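Local coordinates for protein VP5 (Halorubrum pleomorphic virus 2, PDB 6QGI) that probably mediates fusion of the viral envelope with a host membrane, as the envelope fusion protein of a pleomorphic virus infecting haloarchaea, at residues Y105-T108 with V109-F113; V184-G187 with T188-Y191; D256-S259 with G260-E263; L448-T451 with Q452-E455. All blocks are in the same frame, centred on the assembly; numbering follows the deposited sequence.

Contact 1. Residues Y105-T108 with V109-F113; sequences YLTT and VQSNF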
# COMPACT_ATOMS: atom_id res chain seq x y z
N TYR A 105 19.39 -9.31 0.72
CA TYR A 105 18.21 -8.66 0.18
C TYR A 105 16.95 -9.03 0.99
O TYR A 105 16.16 -8.13 1.32
CB TYR A 105 18.04 -8.99 -1.32
CG TYR A 105 16.66 -8.71 -1.87
CD1 TYR A 105 16.12 -7.42 -1.84
CD2 TYR A 105 15.88 -9.72 -2.41
CE1 TYR A 105 14.85 -7.16 -2.33
CE2 TYR A 105 14.61 -9.47 -2.91
CZ TYR A 105 14.09 -8.19 -2.86
OH TYR A 105 12.84 -7.96 -3.37
N LEU A 106 16.78 -10.32 1.33
CA LEU A 106 15.60 -10.77 2.09
C LEU A 106 15.66 -10.29 3.55
O LEU A 106 14.59 -10.15 4.14
CB LEU A 106 15.36 -12.29 1.99
CG LEU A 106 14.97 -12.73 0.56
CD1 LEU A 106 14.99 -14.18 0.41
CD2 LEU A 106 13.61 -12.26 0.17
N THR A 107 16.85 -9.96 4.09
CA THR A 107 16.98 -9.39 5.44
C THR A 107 16.39 -7.98 5.41
O THR A 107 15.64 -7.63 6.32
CB THR A 107 18.44 -9.43 5.93
OG1 THR A 107 18.75 -10.79 6.22
CG2 THR A 107 18.69 -8.61 7.19
N THR A 108 16.67 -7.20 4.34
CA THR A 108 16.17 -5.84 4.14
C THR A 108 14.65 -5.86 3.98
O THR A 108 13.99 -4.93 4.43
CB THR A 108 16.89 -5.18 2.95
OG1 THR A 108 18.30 -5.26 3.15
CG2 THR A 108 16.51 -3.72 2.78
N VAL A 109 14.09 -6.93 3.37
CA VAL A 109 12.64 -7.07 3.19
C VAL A 109 12.02 -7.44 4.54
O VAL A 109 11.08 -6.77 4.96
CB VAL A 109 12.26 -8.07 2.05
CG1 VAL A 109 10.75 -8.27 1.97
CG2 VAL A 109 12.81 -7.60 0.71
N GLN A 110 12.56 -8.48 5.23
CA GLN A 110 12.08 -8.93 6.55
C GLN A 110 12.14 -7.81 7.59
O GLN A 110 11.19 -7.64 8.35
CB GLN A 110 12.90 -10.12 7.06
CG GLN A 110 12.68 -11.43 6.33
CD GLN A 110 13.76 -12.42 6.67
OE1 GLN A 110 14.95 -12.08 6.78
NE2 GLN A 110 13.38 -13.67 6.82
N SER A 111 13.26 -7.05 7.61
CA SER A 111 13.47 -5.94 8.55
C SER A 111 12.43 -4.85 8.35
O SER A 111 11.87 -4.40 9.33
CB SER A 111 14.86 -5.34 8.41
OG SER A 111 15.84 -6.34 8.66
N ASN A 112 12.16 -4.46 7.09
CA ASN A 112 11.17 -3.43 6.78
C ASN A 112 9.78 -3.84 7.23
O ASN A 112 9.07 -3.03 7.82
CB ASN A 112 11.16 -3.11 5.29
CG ASN A 112 12.35 -2.33 4.82
OD1 ASN A 112 12.94 -1.51 5.54
ND2 ASN A 112 12.74 -2.56 3.59
N PHE A 113 9.41 -5.11 6.98
CA PHE A 113 8.13 -5.71 7.35
C PHE A 113 7.96 -5.76 8.88
O PHE A 113 6.87 -5.48 9.38
CB PHE A 113 8.03 -7.11 6.73
CG PHE A 113 6.81 -7.92 7.11
CD1 PHE A 113 5.61 -7.74 6.44
CD2 PHE A 113 6.88 -8.91 8.08
CE1 PHE A 113 4.49 -8.49 6.78
CE2 PHE A 113 5.76 -9.67 8.42
CZ PHE A 113 4.57 -9.46 7.76

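Contact 2. Residues V184-G187 with T188-Y191; sequences VDRG and TESY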
# COMPACT_ATOMS: atom_id res chain seq x y z
N VAL A 184 -2.32 -10.45 25.27
CA VAL A 184 -3.67 -10.65 25.80
C VAL A 184 -3.49 -11.33 27.15
O VAL A 184 -3.13 -12.51 27.18
CB VAL A 184 -4.62 -11.45 24.86
CG1 VAL A 184 -6.01 -11.60 25.48
CG2 VAL A 184 -4.71 -10.81 23.49
N ASP A 185 -3.69 -10.59 28.26
CA ASP A 185 -3.55 -11.12 29.62
C ASP A 185 -4.71 -12.06 29.93
O ASP A 185 -5.88 -11.69 29.75
CB ASP A 185 -3.47 -9.98 30.65
CG ASP A 185 -3.04 -10.40 32.04
OD1 ASP A 185 -3.89 -10.92 32.79
OD2 ASP A 185 -1.85 -10.19 32.38
N ARG A 186 -4.39 -13.29 30.36
CA ARG A 186 -5.36 -14.32 30.74
C ARG A 186 -5.05 -14.81 32.17
O ARG A 186 -5.35 -15.94 32.55
CB ARG A 186 -5.33 -15.49 29.72
CG ARG A 186 -5.64 -15.08 28.28
CD ARG A 186 -5.92 -16.26 27.38
NE ARG A 186 -7.35 -16.59 27.30
CZ ARG A 186 -7.89 -17.70 27.79
NH1 ARG A 186 -7.14 -18.61 28.39
NH2 ARG A 186 -9.20 -17.90 27.68
N GLY A 187 -4.44 -13.91 32.95
CA GLY A 187 -3.99 -14.16 34.31
C GLY A 187 -2.53 -14.56 34.30
O GLY A 187 -1.68 -13.77 33.86
N THR A 188 -2.23 -15.79 34.76
CA THR A 188 -0.87 -16.35 34.78
C THR A 188 -0.42 -16.62 33.33
O THR A 188 0.73 -16.33 32.97
CB THR A 188 -0.80 -17.62 35.65
OG1 THR A 188 -1.92 -18.47 35.35
CG2 THR A 188 -0.79 -17.30 37.14
N GLU A 189 -1.34 -17.15 32.51
CA GLU A 189 -1.17 -17.42 31.09
C GLU A 189 -1.40 -16.11 30.32
O GLU A 189 -2.09 -15.22 30.83
CB GLU A 189 -2.17 -18.52 30.66
CG GLU A 189 -2.06 -19.03 29.23
CD GLU A 189 -3.35 -19.55 28.63
OE1 GLU A 189 -4.38 -18.85 28.74
OE2 GLU A 189 -3.33 -20.65 28.04
N SER A 190 -0.80 -15.97 29.13
CA SER A 190 -0.95 -14.78 28.28
C SER A 190 -0.76 -15.14 26.81
O SER A 190 -0.01 -16.07 26.50
CB SER A 190 0.04 -13.70 28.68
OG SER A 190 -0.22 -13.23 30.00
N TYR A 191 -1.43 -14.42 25.90
CA TYR A 191 -1.30 -14.65 24.46
C TYR A 191 -0.45 -13.56 23.85
O TYR A 191 -0.72 -12.39 24.09
CB TYR A 191 -2.67 -14.74 23.75
CG TYR A 191 -3.48 -15.98 24.05
CD1 TYR A 191 -2.93 -17.07 24.71
CD2 TYR A 191 -4.81 -16.07 23.63
CE1 TYR A 191 -3.68 -18.22 24.96
CE2 TYR A 191 -5.56 -17.22 23.87
CZ TYR A 191 -4.99 -18.29 24.53
OH TYR A 191 -5.74 -19.42 24.78

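Contact 3. Residues D256-S259 with G260-E263; sequences DVQS and GEIE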
# COMPACT_ATOMS: atom_id res chain seq x y z
N ASP A 256 28.70 -25.93 -17.42
CA ASP A 256 27.93 -25.74 -18.66
C ASP A 256 28.12 -24.31 -19.19
O ASP A 256 28.51 -24.14 -20.34
CB ASP A 256 26.44 -26.05 -18.41
CG ASP A 256 25.66 -26.58 -19.61
OD1 ASP A 256 26.01 -26.21 -20.76
OD2 ASP A 256 24.68 -27.33 -19.39
N VAL A 257 27.90 -23.30 -18.33
CA VAL A 257 28.10 -21.90 -18.70
C VAL A 257 29.58 -21.59 -18.46
O VAL A 257 30.08 -21.77 -17.34
CB VAL A 257 27.14 -20.92 -17.98
CG1 VAL A 257 27.51 -19.46 -18.26
CG2 VAL A 257 25.69 -21.18 -18.38
N GLN A 258 30.28 -21.18 -19.53
CA GLN A 258 31.70 -20.86 -19.52
C GLN A 258 31.94 -19.41 -19.09
O GLN A 258 31.05 -18.57 -19.23
CB GLN A 258 32.31 -21.10 -20.92
CG GLN A 258 32.17 -22.53 -21.46
CD GLN A 258 33.19 -23.50 -20.92
OE1 GLN A 258 32.86 -24.45 -20.19
NE2 GLN A 258 34.45 -23.31 -21.27
N SER A 259 33.14 -19.12 -18.57
CA SER A 259 33.54 -17.77 -18.17
C SER A 259 33.55 -16.87 -19.41
O SER A 259 34.19 -17.20 -20.41
CB SER A 259 34.92 -17.79 -17.51
OG SER A 259 34.92 -18.60 -16.34
N GLY A 260 32.78 -15.79 -19.35
CA GLY A 260 32.65 -14.85 -20.46
C GLY A 260 31.40 -15.04 -21.29
O GLY A 260 31.06 -14.17 -22.09
N GLU A 261 30.68 -16.18 -21.09
CA GLU A 261 29.43 -16.51 -21.80
C GLU A 261 28.37 -15.46 -21.46
O GLU A 261 27.72 -14.94 -22.38
CB GLU A 261 28.94 -17.92 -21.44
CG GLU A 261 28.15 -18.60 -22.54
CD GLU A 261 27.88 -20.08 -22.33
OE1 GLU A 261 28.79 -20.81 -21.87
OE2 GLU A 261 26.75 -20.52 -22.64
N ILE A 262 28.22 -15.13 -20.16
CA ILE A 262 27.29 -14.11 -19.67
C ILE A 262 28.10 -12.99 -18.99
O ILE A 262 28.93 -13.27 -18.11
CB ILE A 262 26.18 -14.67 -18.72
CG1 ILE A 262 25.56 -16.00 -19.22
CG2 ILE A 262 25.10 -13.61 -18.46
CD1 ILE A 262 24.84 -16.82 -18.11
N GLU A 263 27.84 -11.73 -19.39
CA GLU A 263 28.48 -10.54 -18.83
C GLU A 263 27.39 -9.61 -18.29
O GLU A 263 26.70 -8.94 -19.06
CB GLU A 263 29.39 -9.84 -19.85
CG GLU A 263 30.68 -10.59 -20.16
CD GLU A 263 31.67 -10.78 -19.02
OE1 GLU A 263 31.67 -9.97 -18.07
OE2 GLU A 263 32.47 -11.75 -19.10

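Contact 4. Residues L448-T451 with Q452-E455; sequences LTNT and QTGE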
# COMPACT_ATOMS: atom_id res chain seq x y z
N LEU A 448 -10.61 3.35 -23.30
CA LEU A 448 -9.24 2.85 -23.41
C LEU A 448 -8.57 3.53 -24.59
O LEU A 448 -9.16 3.55 -25.68
CB LEU A 448 -9.20 1.31 -23.59
CG LEU A 448 -9.61 0.43 -22.42
CD1 LEU A 448 -9.68 -1.00 -22.84
CD2 LEU A 448 -8.61 0.50 -21.32
N THR A 449 -7.37 4.11 -24.40
CA THR A 449 -6.65 4.82 -25.46
C THR A 449 -5.18 4.43 -25.49
O THR A 449 -4.50 4.52 -24.46
CB THR A 449 -6.79 6.35 -25.29
OG1 THR A 449 -8.16 6.72 -25.34
CG2 THR A 449 -6.01 7.14 -26.35
N ASN A 450 -4.68 4.04 -26.67
CA ASN A 450 -3.26 3.75 -26.86
C ASN A 450 -2.55 5.10 -26.93
O ASN A 450 -2.84 5.89 -27.83
CB ASN A 450 -3.03 2.89 -28.11
CG ASN A 450 -1.62 2.37 -28.25
OD1 ASN A 450 -0.67 3.12 -28.48
ND2 ASN A 450 -1.46 1.06 -28.11
N THR A 451 -1.70 5.40 -25.94
CA THR A 451 -0.99 6.68 -25.80
C THR A 451 -0.05 7.04 -26.97
O THR A 451 0.14 8.23 -27.22
CB THR A 451 -0.21 6.72 -24.48
OG1 THR A 451 0.55 5.52 -24.34
CG2 THR A 451 -1.11 6.92 -23.27
N GLN A 452 0.54 6.05 -27.67
CA GLN A 452 1.47 6.31 -28.77
C GLN A 452 0.73 6.62 -30.09
O GLN A 452 1.03 7.63 -30.72
CB GLN A 452 2.45 5.14 -28.97
CG GLN A 452 3.58 5.44 -29.95
CD GLN A 452 4.68 4.40 -29.96
OE1 GLN A 452 4.60 3.35 -29.31
NE2 GLN A 452 5.73 4.67 -30.73
N THR A 453 -0.19 5.73 -30.51
CA THR A 453 -0.96 5.87 -31.75
C THR A 453 -2.10 6.89 -31.59
O THR A 453 -2.48 7.55 -32.56
CB THR A 453 -1.52 4.51 -32.20
OG1 THR A 453 -2.35 3.99 -31.17
CG2 THR A 453 -0.41 3.51 -32.54
N GLY A 454 -2.63 6.99 -30.37
CA GLY A 454 -3.73 7.89 -30.03
C GLY A 454 -5.10 7.32 -30.33
O GLY A 454 -6.10 8.03 -30.22
N GLU A 455 -5.16 6.02 -30.71
CA GLU A 455 -6.41 5.36 -31.08
C GLU A 455 -7.14 4.78 -29.86
O GLU A 455 -6.52 4.46 -28.84
CB GLU A 455 -6.19 4.29 -32.17
CG GLU A 455 -5.45 3.03 -31.73
CD GLU A 455 -4.95 2.13 -32.86
OE1 GLU A 455 -5.74 1.84 -33.79
OE2 GLU A 455 -3.78 1.71 -32.79

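Contact 1. Residues Y105-T108 with V109-F113
Chi1 of 163° at Y105 and 175° at V109 swing the phenol and the CG1 methyl away from their own backbone N, leaving the other V109 methyl, CG2, over one face of the Y105 ring. The two residues stand one turn apart in the long alpha-helix 91-133. This CH-pi contact puts V109 CG2 4.1 Å from the centroid of the Y105 ring and nearest to CE1, so the methyl is displaced from the ring centre toward that edge. The phenol OH bonds to A19 O; helix 66-86 packs against Y105, and helix 225-253 against V109. Beneath the side chains the i to i+4 pattern is intact: Q110 N reaches L106 O at 2.8 Å in a nearly straight bond, and V109 N reaches Y105 O at 3.2 Å in a more bent one. Q110 folds its CG and CD over that L106 carbonyl, while its OE1 is held by the backbone N of A172. N112 lies alongside T108, and its amide group is gripped by backbone atoms of W18 and F23. On the more exposed flank the S111 hydroxyl folds back on the helix. T107 O thereby accepts two bonds from opposite faces of its carbonyl plane, from S111 N at 2.8 Å and from S111 OG at 2.7 Å.

Contact 2. Residues V184-G187 with T188-Y191
V184 and Y191 form an antiparallel hydrogen-bonded pair, with V184 N to Y191 O at 2.8 Å and Y191 N to V184 O at 2.9 Å, and the strands run 159° apart before the chain turns over at G187 and T188. D185 faces S190 in the adjoining non-hydrogen-bonded pair. V184, R186, E189 and Y191 project from one face of the hairpin. There R186 carries its CD over the centre of the Y191 ring, 3.6 Å from the centroid, in a CH-pi contact. The bend at chi3 (92°) then turns the guanidinium nearly parallel to the ring, the planes 10° apart, and over the Y191 OH, whose hydrogen-bond partner is D202. From the neighbouring strand E189 extends alongside R186, and NH1 of R186 donates to OE1 of E189 at 2.8 Å, closing a salt bridge. The oxygen lies in the guanidinium plane and offers its syn lone pair, although the carboxylate itself is turned well away from that plane. On the D185 and S190 face, OD1 of D185 takes the backbone N of G187 at 3.0 Å, from above its carboxylate plane. The positive phi of G187 would jam a CB against the preceding carbonyl, hence a glycine here. An Asx turn thus leads into the tight connection of an antiparallel beta-hairpin, strands 176-186 and 189-193, whose exposed end is braced by a salt bridge and a CH-pi contact.

Contact 3. Residues D256-S259 with G260-E263
E261 reaches back across the turn to V257 and Q258, touching with CB, CD and OE1. Its CB sits 3.1 Å from Q258 O and touches the V257 methyl CG1 at 3.8 Å. Chi1 of -151° turns CG away from the E261 nitrogen, and the extended chain then brings CD to 3.8 Å from Q258 N. At the tip OE1 accepts from Q258 N at 2.8 Å in an almost straight bond (174° at the hydrogen), the donor standing above the carboxylate plane; the same oxygen is 3.4 Å from V257 CA. The backbone answers in the reverse sense, E261 N donating to Q258 O at 3.1 Å to close a type II beta turn from Q258 to E261. Its third position is G260, whose positive phi suits glycine and whose N donates to the side-chain oxygen OD1 of N86. Next to the glutamate, V257 CG1 meets I262 CD1 at 3.8 Å, the two side chains crossing at about a right angle against helix 66-86. Main chain and carboxylate thus hold Q258 to E261 by two bonds, one each way, so the carboxylate probably helps to steady the turn at an exposed surface while V257 and I262 bury its apolar side.

Contact 4. Residues L448-T451 with Q452-E455
N450 and the residues after it make a local turn contact at the surface, where strand 443-450 ends and the chain doubles back through T451 to G454. Backbone bonds define the reversal. N450 N donates to E455 O at 2.9 Å, and G454 N returns to N450 O at 2.8 Å, closing a five-residue alpha-turn. G454 has positive phi, which favours glycine and lets the chain swing back so that E455 comes beside N450. E455 O is also approached by T449 CA at 3.4 Å in a CA-H...O contact, and the T449 methyl CG2 rests near the same oxygen.

The N450 side chain adds to this from the start of the turn. Chi1 of -171° swings CG away from its own N, and chi2 of -69° then turns OD1 to the N-H groups that follow. There OD1 accepts from Q452 N at 3.3 Å, an Asx turn, and from T453 N in a straight but weak bond; Q452 N also has a weak bond to the E300 carboxylate. The T453 hydroxyl lies against N450 CB at 3.3 Å; it donates to OE2 of E455 at 3.1 Å, met on the anti side of that carboxylate, and accepts a further weak bond from E455 N. On the strand side, T449 and T451 pair through their backbones with E302 and E300, and E300 O also takes the T451 hydroxyl. A single amide oxygen thus gathers two backbone N-H groups, and a threonine hydroxyl, itself bonded to a carboxylate that it may help stabilise, completes a turn held by polar atoms in an exposed setting.

The contacts follow one another along the chain in the order 1 to 4, and none touches another. Contact 1 is buried in helix 91-133. Contacts 2, 3 and 4 all lie farther out; the centres of contacts 2 and 3 are 59 Å apart, the first at the tip of the hairpin of strands 176-186 and 189-193, the second in the loop between helices 225-253 and 270-279. Contacts 1 and 3 share helix 66-86 as a packing partner. Contact 4 closes strand 443-450; its centre is 61 Å from that of contact 2, on the opposite side of the chain's centre. One contact thus sits within a long buried helix, while three turns reverse or redirect the chain at far-apart points of the envelope protein.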